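Local coordinates for protein delta-1-pyrroline-5-carboxylate dehydrogenase, mitochondrial (Mus musculus, PDB 4E3X) that catalyses the NAD+-dependent oxidation of L-glutamate gamma-semialdehyde to L-glutamate, the second step of mitochondrial proline degradation, probably irreversibly, at residues E371-D379 against Y427-E435; F397-E405 against P442-V452. One frame throughout, in Å; residues are numbered along the deposited sequence.

Contact 1: E371-D379 against Y427-E435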
loop_
_atom_site.group_PDB
_atom_site.type_symbol
_atom_site.label_atom_id
_atom_site.label_comp_id
_atom_site.label_asym_id
_atom_site.label_seq_id
_atom_site.Cartn_x
_atom_site.Cartn_y
_atom_site.Cartn_z
ATOM N N GLU B 371 -36.813 13.897 -22.150
ATOM C CA GLU B 371 -35.682 14.714 -21.734
ATOM C C GLU B 371 -34.522 14.636 -22.727
ATOM O O GLU B 371 -33.817 15.619 -22.933
ATOM C CB GLU B 371 -35.223 14.335 -20.326
ATOM C CG GLU B 371 -36.269 14.565 -19.250
ATOM C CD GLU B 371 -36.795 15.989 -19.236
ATOM O OE1 GLU B 371 -35.982 16.931 -19.321
ATOM O OE2 GLU B 371 -38.029 16.167 -19.145
ATOM N N HIS B 372 -34.339 13.473 -23.347
ATOM C CA HIS B 372 -33.302 13.295 -24.359
ATOM C C HIS B 372 -33.412 14.329 -25.480
ATOM O O HIS B 372 -32.405 14.864 -25.943
ATOM C CB HIS B 372 -33.356 11.878 -24.939
ATOM C CG HIS B 372 -32.355 11.631 -26.026
ATOM N ND1 HIS B 372 -32.581 11.979 -27.340
ATOM C CD2 HIS B 372 -31.122 11.071 -25.992
ATOM C CE1 HIS B 372 -31.533 11.640 -28.070
ATOM N NE2 HIS B 372 -30.633 11.089 -27.276
ATOM N N SER B 373 -34.640 14.621 -25.894
ATOM C CA SER B 373 -34.874 15.533 -27.007
ATOM C C SER B 373 -34.484 16.967 -26.656
ATOM O O SER B 373 -34.394 17.823 -27.533
ATOM C CB SER B 373 -36.342 15.477 -27.450
ATOM O OG SER B 373 -37.195 16.034 -26.467
ATOM N N ARG B 374 -34.255 17.223 -25.371
ATOM C CA ARG B 374 -33.917 18.566 -24.906
ATOM C C ARG B 374 -32.420 18.751 -24.650
ATOM O O ARG B 374 -31.971 19.852 -24.334
ATOM C CB ARG B 374 -34.697 18.896 -23.633
ATOM N N ILE B 375 -31.650 17.674 -24.778
ATOM C CA ILE B 375 -30.209 17.741 -24.543
ATOM C C ILE B 375 -29.510 18.427 -25.707
ATOM O O ILE B 375 -29.605 17.982 -26.850
ATOM C CB ILE B 375 -29.599 16.345 -24.346
ATOM C CG1 ILE B 375 -30.165 15.700 -23.081
ATOM C CG2 ILE B 375 -28.074 16.432 -24.287
ATOM C CD1 ILE B 375 -29.753 14.251 -22.894
ATOM N N LYS B 376 -28.816 19.519 -25.408
ATOM C CA LYS B 376 -28.118 20.284 -26.430
ATOM C C LYS B 376 -26.646 19.899 -26.486
ATOM O O LYS B 376 -25.932 19.988 -25.484
ATOM C CB LYS B 376 -28.247 21.783 -26.160
ATOM N N VAL B 377 -26.206 19.473 -27.664
ATOM C CA VAL B 377 -24.804 19.163 -27.916
ATOM C C VAL B 377 -24.232 20.243 -28.831
ATOM O O VAL B 377 -24.809 20.552 -29.876
ATOM C CB VAL B 377 -24.650 17.768 -28.563
ATOM C CG1 VAL B 377 -23.192 17.488 -28.893
ATOM C CG2 VAL B 377 -25.227 16.685 -27.646
ATOM N N GLY B 378 -23.121 20.850 -28.427
ATOM C CA GLY B 378 -22.557 21.943 -29.200
ATOM C C GLY B 378 -21.256 22.484 -28.634
ATOM O O GLY B 378 -20.610 21.839 -27.813
ATOM N N ASP B 379 -20.888 23.681 -29.082
ATOM C CA ASP B 379 -19.645 24.347 -28.703
ATOM C C ASP B 379 -19.813 24.951 -27.313
ATOM O O ASP B 379 -20.641 25.844 -27.124
ATOM C CB ASP B 379 -19.356 25.426 -29.757
ATOM C CG ASP B 379 -18.097 26.232 -29.479
ATOM O OD1 ASP B 379 -17.716 26.431 -28.311
ATOM O OD2 ASP B 379 -17.492 26.707 -30.464
ATOM N N TYR B 427 -15.543 16.285 -32.859
ATOM C CA TYR B 427 -15.848 14.864 -32.694
ATOM C C TYR B 427 -17.209 14.679 -32.024
ATOM O O TYR B 427 -17.306 14.207 -30.896
ATOM C CB TYR B 427 -14.722 14.169 -31.921
ATOM C CG TYR B 427 -13.387 14.340 -32.616
ATOM C CD1 TYR B 427 -13.151 13.753 -33.854
ATOM C CD2 TYR B 427 -12.373 15.113 -32.053
ATOM C CE1 TYR B 427 -11.944 13.913 -34.512
ATOM C CE2 TYR B 427 -11.156 15.275 -32.702
ATOM C CZ TYR B 427 -10.948 14.671 -33.928
ATOM O OH TYR B 427 -9.745 14.831 -34.580
ATOM N N TYR B 428 -18.265 15.054 -32.740
ATOM C CA TYR B 428 -19.590 15.144 -32.146
ATOM C C TYR B 428 -20.391 13.849 -32.185
ATOM O O TYR B 428 -20.658 13.294 -33.255
ATOM C CB TYR B 428 -20.387 16.256 -32.820
ATOM C CG TYR B 428 -20.074 17.654 -32.327
ATOM C CD1 TYR B 428 -20.422 18.056 -31.040
ATOM C CD2 TYR B 428 -19.474 18.585 -33.163
ATOM C CE1 TYR B 428 -20.162 19.339 -30.599
ATOM C CE2 TYR B 428 -19.212 19.872 -32.730
ATOM C CZ TYR B 428 -19.564 20.244 -31.451
ATOM O OH TYR B 428 -19.314 21.526 -31.025
ATOM N N VAL B 429 -20.800 13.394 -31.005
ATOM C CA VAL B 429 -21.652 12.218 -30.857
ATOM C C VAL B 429 -22.895 12.603 -30.065
ATOM O O VAL B 429 -22.787 13.167 -28.976
ATOM C CB VAL B 429 -20.912 11.096 -30.094
ATOM C CG1 VAL B 429 -21.784 9.847 -29.985
ATOM C CG2 VAL B 429 -19.587 10.779 -30.776
ATOM N N GLU B 430 -24.076 12.316 -30.613
ATOM C CA GLU B 430 -25.314 12.557 -29.878
ATOM C C GLU B 430 -25.418 11.599 -28.693
ATOM O O GLU B 430 -24.867 10.495 -28.735
ATOM C CB GLU B 430 -26.528 12.375 -30.794
ATOM C CG GLU B 430 -26.594 13.370 -31.940
ATOM C CD GLU B 430 -26.602 14.814 -31.468
ATOM O OE1 GLU B 430 -25.884 15.640 -32.073
ATOM O OE2 GLU B 430 -27.329 15.129 -30.501
ATOM N N PRO B 431 -26.133 12.009 -27.633
ATOM C CA PRO B 431 -26.364 11.053 -26.550
ATOM C C PRO B 431 -27.203 9.893 -27.073
ATOM O O PRO B 431 -28.129 10.108 -27.860
ATOM C CB PRO B 431 -27.142 11.872 -25.515
ATOM C CG PRO B 431 -27.779 12.969 -26.292
ATOM C CD PRO B 431 -26.814 13.294 -27.396
ATOM N N CYS B 432 -26.868 8.678 -26.659
ATOM C CA CYS B 432 -27.538 7.500 -27.181
ATOM C C CYS B 432 -28.059 6.630 -26.050
ATOM O O CYS B 432 -27.329 6.316 -25.115
ATOM C CB CYS B 432 -26.582 6.697 -28.069
ATOM S SG CYS B 432 -27.341 5.287 -28.912
ATOM N N ILE B 433 -29.327 6.245 -26.145
ATOM C CA ILE B 433 -29.940 5.327 -25.195
ATOM C C ILE B 433 -30.314 4.059 -25.939
ATOM O O ILE B 433 -31.017 4.113 -26.950
ATOM C CB ILE B 433 -31.192 5.928 -24.536
ATOM C CG1 ILE B 433 -30.858 7.271 -23.879
ATOM C CG2 ILE B 433 -31.779 4.955 -23.527
ATOM C CD1 ILE B 433 -32.069 8.016 -23.337
ATOM N N ILE B 434 -29.837 2.930 -25.429
ATOM C CA ILE B 434 -30.010 1.630 -26.065
ATOM C C ILE B 434 -30.675 0.698 -25.069
ATOM O O ILE B 434 -30.344 0.737 -23.880
ATOM C CB ILE B 434 -28.629 1.048 -26.454
ATOM C CG1 ILE B 434 -27.979 1.910 -27.541
ATOM C CG2 ILE B 434 -28.729 -0.428 -26.864
ATOM C CD1 ILE B 434 -26.488 1.700 -27.675
ATOM N N GLU B 435 -31.621 -0.118 -25.530
ATOM C CA GLU B 435 -32.158 -1.172 -24.684
ATOM C C GLU B 435 -31.553 -2.516 -25.059
ATOM O O GLU B 435 -31.501 -2.878 -26.241
ATOM C CB GLU B 435 -33.689 -1.258 -24.761
ATOM C CG GLU B 435 -34.230 -2.361 -23.854
ATOM C CD GLU B 435 -35.739 -2.450 -23.817
ATOM O OE1 GLU B 435 -36.420 -1.712 -24.568
ATOM O OE2 GLU B 435 -36.246 -3.278 -23.030
#
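The imidazole of H372 meets P431 edge-on: NE2 donates to P431 O at 2.8 Å, nearly straight at 173° and with the oxygen in the ring plane, although on the acceptor's side the nitrogen stands well above the carbonyl plane. The phenol ring of Y428 has G378 O at its edge, while V377 CG1 approaches obliquely, 3.6 Å from Y428 CD1. H372 CG lies anti to the backbone N (chi1 178°), which carries the imidazole across to the break in strand 428-436. The same NE2 sits 3.6 Å from P431 CG, so the proline offers the histidine both its carbonyl and its ring. The two segments belong to the catalytic domain of the aldehyde dehydrogenase fold, where the chain following helix 361-372 turns through a type I beta turn, H372 to I375, and runs along strand 428-436 at its break around P431. With an alanine at H372, P431 O would probably lose this donor and a gap would open beside the proline ring. I375 CG2 packs 4.0 Å from P431 CG, and V377 CG2 packs against P431 CD, 3.8 Å away. F341 of helix 329-341 also touches I375, P431 and I433, and W557 of the second subunit packs on I375.

Contact 2: F397-E405 against P442-V452. With PRO (proline), chain J.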
loop_
_atom_site.group_PDB
_atom_site.type_symbol
_atom_site.label_atom_id
_atom_site.label_comp_id
_atom_site.label_asym_id
_atom_site.label_seq_id
_atom_site.Cartn_x
_atom_site.Cartn_y
_atom_site.Cartn_z
ATOM N N PHE B 397 -13.839 8.865 -30.948
ATOM C CA PHE B 397 -14.941 8.950 -31.896
ATOM C C PHE B 397 -15.098 7.639 -32.664
ATOM O O PHE B 397 -16.196 7.104 -32.778
ATOM C CB PHE B 397 -14.696 10.112 -32.865
ATOM C CG PHE B 397 -15.843 10.375 -33.806
ATOM C CD1 PHE B 397 -15.920 9.721 -35.027
ATOM C CD2 PHE B 397 -16.834 11.286 -33.477
ATOM C CE1 PHE B 397 -16.967 9.959 -35.898
ATOM C CE2 PHE B 397 -17.888 11.534 -34.348
ATOM C CZ PHE B 397 -17.950 10.870 -35.561
ATOM N N ALA B 398 -13.992 7.120 -33.189
ATOM C CA ALA B 398 -14.038 5.870 -33.948
ATOM C C ALA B 398 -14.539 4.690 -33.115
ATOM O O ALA B 398 -15.316 3.867 -33.606
ATOM C CB ALA B 398 -12.678 5.561 -34.550
ATOM N N ARG B 399 -14.095 4.606 -31.862
ATOM C CA ARG B 399 -14.528 3.530 -30.974
ATOM C C ARG B 399 -16.024 3.621 -30.701
ATOM O O ARG B 399 -16.738 2.626 -30.790
ATOM C CB ARG B 399 -13.753 3.539 -29.650
ATOM C CG ARG B 399 -14.215 2.452 -28.665
ATOM C CD ARG B 399 -13.482 2.496 -27.326
ATOM N NE ARG B 399 -13.713 3.755 -26.628
ATOM C CZ ARG B 399 -12.826 4.740 -26.561
ATOM N NH1 ARG B 399 -11.641 4.611 -27.147
ATOM N NH2 ARG B 399 -13.129 5.851 -25.910
ATOM N N ILE B 400 -16.495 4.820 -30.377
ATOM C CA ILE B 400 -17.906 5.028 -30.078
ATOM C C ILE B 400 -18.770 4.703 -31.296
ATOM O O ILE B 400 -19.788 4.020 -31.177
ATOM C CB ILE B 400 -18.156 6.464 -29.582
ATOM C CG1 ILE B 400 -17.424 6.689 -28.257
ATOM C CG2 ILE B 400 -19.643 6.739 -29.431
ATOM C CD1 ILE B 400 -17.160 8.151 -27.948
ATOM N N LYS B 401 -18.333 5.159 -32.465
ATOM C CA LYS B 401 -19.038 4.893 -33.714
ATOM C C LYS B 401 -19.207 3.393 -33.951
ATOM O O LYS B 401 -20.262 2.950 -34.402
ATOM C CB LYS B 401 -18.290 5.541 -34.884
ATOM C CG LYS B 401 -18.981 5.411 -36.237
ATOM C CD LYS B 401 -18.271 6.256 -37.290
ATOM N N LYS B 402 -18.178 2.613 -33.628
ATOM C CA LYS B 402 -18.244 1.160 -33.785
ATOM C C LYS B 402 -19.271 0.537 -32.838
ATOM O O LYS B 402 -19.985 -0.394 -33.204
ATOM C CB LYS B 402 -16.864 0.531 -33.564
ATOM N N TRP B 403 -19.359 1.057 -31.623
ATOM C CA TRP B 403 -20.347 0.552 -30.677
ATOM C C TRP B 403 -21.771 0.906 -31.101
ATOM O O TRP B 403 -22.695 0.116 -30.916
ATOM C CB TRP B 403 -20.052 1.042 -29.257
ATOM C CG TRP B 403 -19.000 0.232 -28.572
ATOM C CD1 TRP B 403 -17.712 0.606 -28.308
ATOM C CD2 TRP B 403 -19.143 -1.100 -28.070
ATOM N NE1 TRP B 403 -17.046 -0.414 -27.668
ATOM C CE2 TRP B 403 -17.903 -1.471 -27.508
ATOM C CE3 TRP B 403 -20.200 -2.013 -28.036
ATOM C CZ2 TRP B 403 -17.694 -2.718 -26.920
ATOM C CZ3 TRP B 403 -19.992 -3.250 -27.453
ATOM C CH2 TRP B 403 -18.749 -3.592 -26.904
ATOM N N LEU B 404 -21.946 2.087 -31.684
ATOM C CA LEU B 404 -23.250 2.471 -32.209
ATOM C C LEU B 404 -23.658 1.539 -33.346
ATOM O O LEU B 404 -24.818 1.138 -33.447
ATOM C CB LEU B 404 -23.245 3.924 -32.687
ATOM C CG LEU B 404 -22.985 4.967 -31.594
ATOM C CD1 LEU B 404 -22.900 6.363 -32.198
ATOM C CD2 LEU B 404 -24.061 4.898 -30.512
ATOM N N GLU B 405 -22.693 1.184 -34.189
ATOM C CA GLU B 405 -22.946 0.267 -35.297
ATOM C C GLU B 405 -23.270 -1.126 -34.767
ATOM O O GLU B 405 -24.114 -1.830 -35.321
ATOM C CB GLU B 405 -21.744 0.212 -36.243
ATOM N N PRO B 442 -22.217 -7.910 -24.764
ATOM C CA PRO B 442 -20.925 -7.217 -24.666
ATOM C C PRO B 442 -21.023 -5.722 -24.334
ATOM O O PRO B 442 -20.160 -5.211 -23.622
ATOM C CB PRO B 442 -20.318 -7.421 -26.053
ATOM C CG PRO B 442 -20.857 -8.744 -26.481
ATOM C CD PRO B 442 -22.256 -8.833 -25.914
ATOM N N ILE B 443 -22.057 -5.039 -24.812
ATOM C CA ILE B 443 -22.189 -3.612 -24.531
ATOM C C ILE B 443 -22.483 -3.339 -23.047
ATOM O O ILE B 443 -22.302 -2.215 -22.569
ATOM C CB ILE B 443 -23.250 -2.936 -25.440
ATOM C CG1 ILE B 443 -22.979 -1.432 -25.555
ATOM C CG2 ILE B 443 -24.666 -3.216 -24.930
ATOM C CD1 ILE B 443 -23.882 -0.733 -26.547
ATOM N N MET B 444 -22.914 -4.372 -22.327
ATOM C CA MET B 444 -23.135 -4.269 -20.885
ATOM C C MET B 444 -21.844 -4.485 -20.093
ATOM O O MET B 444 -21.821 -4.292 -18.875
ATOM C CB MET B 444 -24.190 -5.289 -20.429
ATOM C CG MET B 444 -25.598 -5.044 -20.969
ATOM S SD MET B 444 -26.469 -3.700 -20.137
ATOM C CE MET B 444 -26.729 -4.395 -18.504
ATOM N N LYS B 445 -20.778 -4.888 -20.786
ATOM C CA LYS B 445 -19.535 -5.300 -20.126
ATOM C C LYS B 445 -18.352 -4.374 -20.396
ATOM O O LYS B 445 -17.511 -4.165 -19.526
ATOM C CB LYS B 445 -19.150 -6.714 -20.564
ATOM C CG LYS B 445 -20.074 -7.819 -20.074
ATOM C CD LYS B 445 -19.693 -9.151 -20.710
ATOM C CE LYS B 445 -20.565 -10.293 -20.215
ATOM N NZ LYS B 445 -20.151 -10.758 -18.863
ATOM N N GLU B 446 -18.275 -3.833 -21.606
ATOM C CA GLU B 446 -17.078 -3.115 -22.031
ATOM C C GLU B 446 -17.199 -1.601 -21.880
ATOM O O GLU B 446 -18.222 -1.008 -22.228
ATOM C CB GLU B 446 -16.711 -3.501 -23.468
ATOM C CG GLU B 446 -16.523 -5.002 -23.637
ATOM C CD GLU B 446 -16.165 -5.398 -25.052
ATOM O OE1 GLU B 446 -15.297 -4.732 -25.657
ATOM O OE2 GLU B 446 -16.753 -6.378 -25.557
ATOM N N GLU B 447 -16.142 -0.983 -21.358
ATOM C CA GLU B 447 -16.131 0.458 -21.128
ATOM C C GLU B 447 -15.985 1.219 -22.445
ATOM O O GLU B 447 -14.980 1.093 -23.144
ATOM C CB GLU B 447 -15.018 0.848 -20.147
ATOM C CG GLU B 447 -15.054 2.321 -19.738
ATOM C CD GLU B 447 -13.936 2.707 -18.778
ATOM O OE1 GLU B 447 -12.778 2.307 -19.023
ATOM O OE2 GLU B 447 -14.228 3.404 -17.776
ATOM N N ILE B 448 -16.999 2.011 -22.777
ATOM C CA ILE B 448 -17.031 2.745 -24.035
ATOM C C ILE B 448 -16.409 4.140 -23.925
ATOM O O ILE B 448 -15.760 4.609 -24.862
ATOM C CB ILE B 448 -18.473 2.838 -24.565
ATOM C CG1 ILE B 448 -19.020 1.436 -24.844
ATOM C CG2 ILE B 448 -18.537 3.697 -25.822
ATOM C CD1 ILE B 448 -20.486 1.415 -25.189
ATOM N N PHE B 449 -16.604 4.800 -22.785
ATOM C CA PHE B 449 -16.100 6.164 -22.591
ATOM C C PHE B 449 -16.710 7.114 -23.625
ATOM O O PHE B 449 -16.022 7.895 -24.282
ATOM C CB PHE B 449 -14.558 6.208 -22.589
ATOM C CG PHE B 449 -13.970 6.716 -21.302
ATOM C CD1 PHE B 449 -13.242 7.894 -21.275
ATOM C CD2 PHE B 449 -14.165 6.025 -20.118
ATOM C CE1 PHE B 449 -12.704 8.366 -20.088
ATOM C CE2 PHE B 449 -13.627 6.485 -18.930
ATOM C CZ PHE B 449 -12.897 7.659 -18.913
ATOM N N GLY B 450 -18.027 7.025 -23.755
ATOM C CA GLY B 450 -18.785 7.871 -24.657
ATOM C C GLY B 450 -20.203 7.990 -24.139
ATOM O O GLY B 450 -20.545 7.368 -23.139
ATOM N N PRO B 451 -21.041 8.790 -24.817
ATOM C CA PRO B 451 -22.386 9.074 -24.308
ATOM C C PRO B 451 -23.368 7.984 -24.716
ATOM O O PRO B 451 -24.290 8.214 -25.491
ATOM C CB PRO B 451 -22.727 10.409 -24.975
ATOM C CG PRO B 451 -21.980 10.375 -26.264
ATOM C CD PRO B 451 -20.702 9.615 -25.988
ATOM N N VAL B 452 -23.143 6.787 -24.187
ATOM C CA VAL B 452 -23.866 5.596 -24.613
ATOM C C VAL B 452 -24.379 4.830 -23.403
ATOM O O VAL B 452 -23.613 4.181 -22.681
ATOM C CB VAL B 452 -22.974 4.685 -25.482
ATOM C CG1 VAL B 452 -23.767 3.480 -25.981
ATOM C CG2 VAL B 452 -22.417 5.467 -26.667
HETATM N N PRO J . -8.606 8.890 -26.603
HETATM C CA PRO J . -7.622 7.866 -26.966
HETATM C C PRO J . -8.287 6.524 -27.255
HETATM O O PRO J . -9.517 6.426 -27.300
HETATM C CB PRO J . -6.721 7.775 -25.719
HETATM C CG PRO J . -7.342 8.698 -24.683
HETATM C CD PRO J . -8.151 9.688 -25.455
HETATM O OXT PRO J . -7.611 5.517 -27.465
#
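Helix 394-409 lies against the irregular loop that leads into strand 452-458, its backbone coming nearest at I400 and G450, whose CA atoms are 6.2 Å apart. R399 grips one carbonyl side-on: NE and NH2 both donate to I448 O, NE at 2.8 Å and NH2 at 3.1 Å, from the same face of the carbonyl plane. The oxygen lies close to the guanidinium plane. A bend at chi3 (62°) in an otherwise extended chain turns the group so that NH1 can donate to the carboxylate O of a bound proline, 2.8 Å away, at another edge. The loop carbonyl thus fixes the rotation of an arginine that belongs to a proline pocket completed by F210, I392, D393, K395 and A396.

W403 forms the broadest part of the interface. I448 CG1 stands over one face of its indole in a CH-pi contact, 3.8 Å from the centroid of the five-membered ring and 8° off the normal. At the benzo end, I443 CG1 packs 3.8 Å from W403 CE3, and the E446 carboxylate comes to the ring edge with its plane nearly perpendicular to the indole. In this catalytic domain of the aldehyde dehydrogenase fold, the loop carries E447, an NAD+-binding residue, and F449, whose side chain touches N211, probably the transition-state stabiliser. I400 CD1 lies 3.7 Å from G450 CA, on the side where a CB would project, leaving no room for a side chain there. Deeper in, I400 CG2 and L404 CD2 both pack on V452 CG2.

Contacts 1 and 2, with centres 14 Å apart, share strand 428-436: the chain after helix 361-372 packs on it in contact 1, while helix 394-409 of contact 2 packs against V429 and C432, whose side chains point away from 371-379. Their segments alternate along the chain. C432 N probably hydrogen-bonds P451 O at 2.9 Å, joining the strand to the residue just ahead of 452-458, and C432 SG packs 3.7 Å from L404 CD2. Contact 1 lies away from the annotated sites, V429 being about 12 Å from a bound proline by its side chain. Contact 2 reaches the active site, the F449 side chain lying about 4 Å from that of the nucleophile C348.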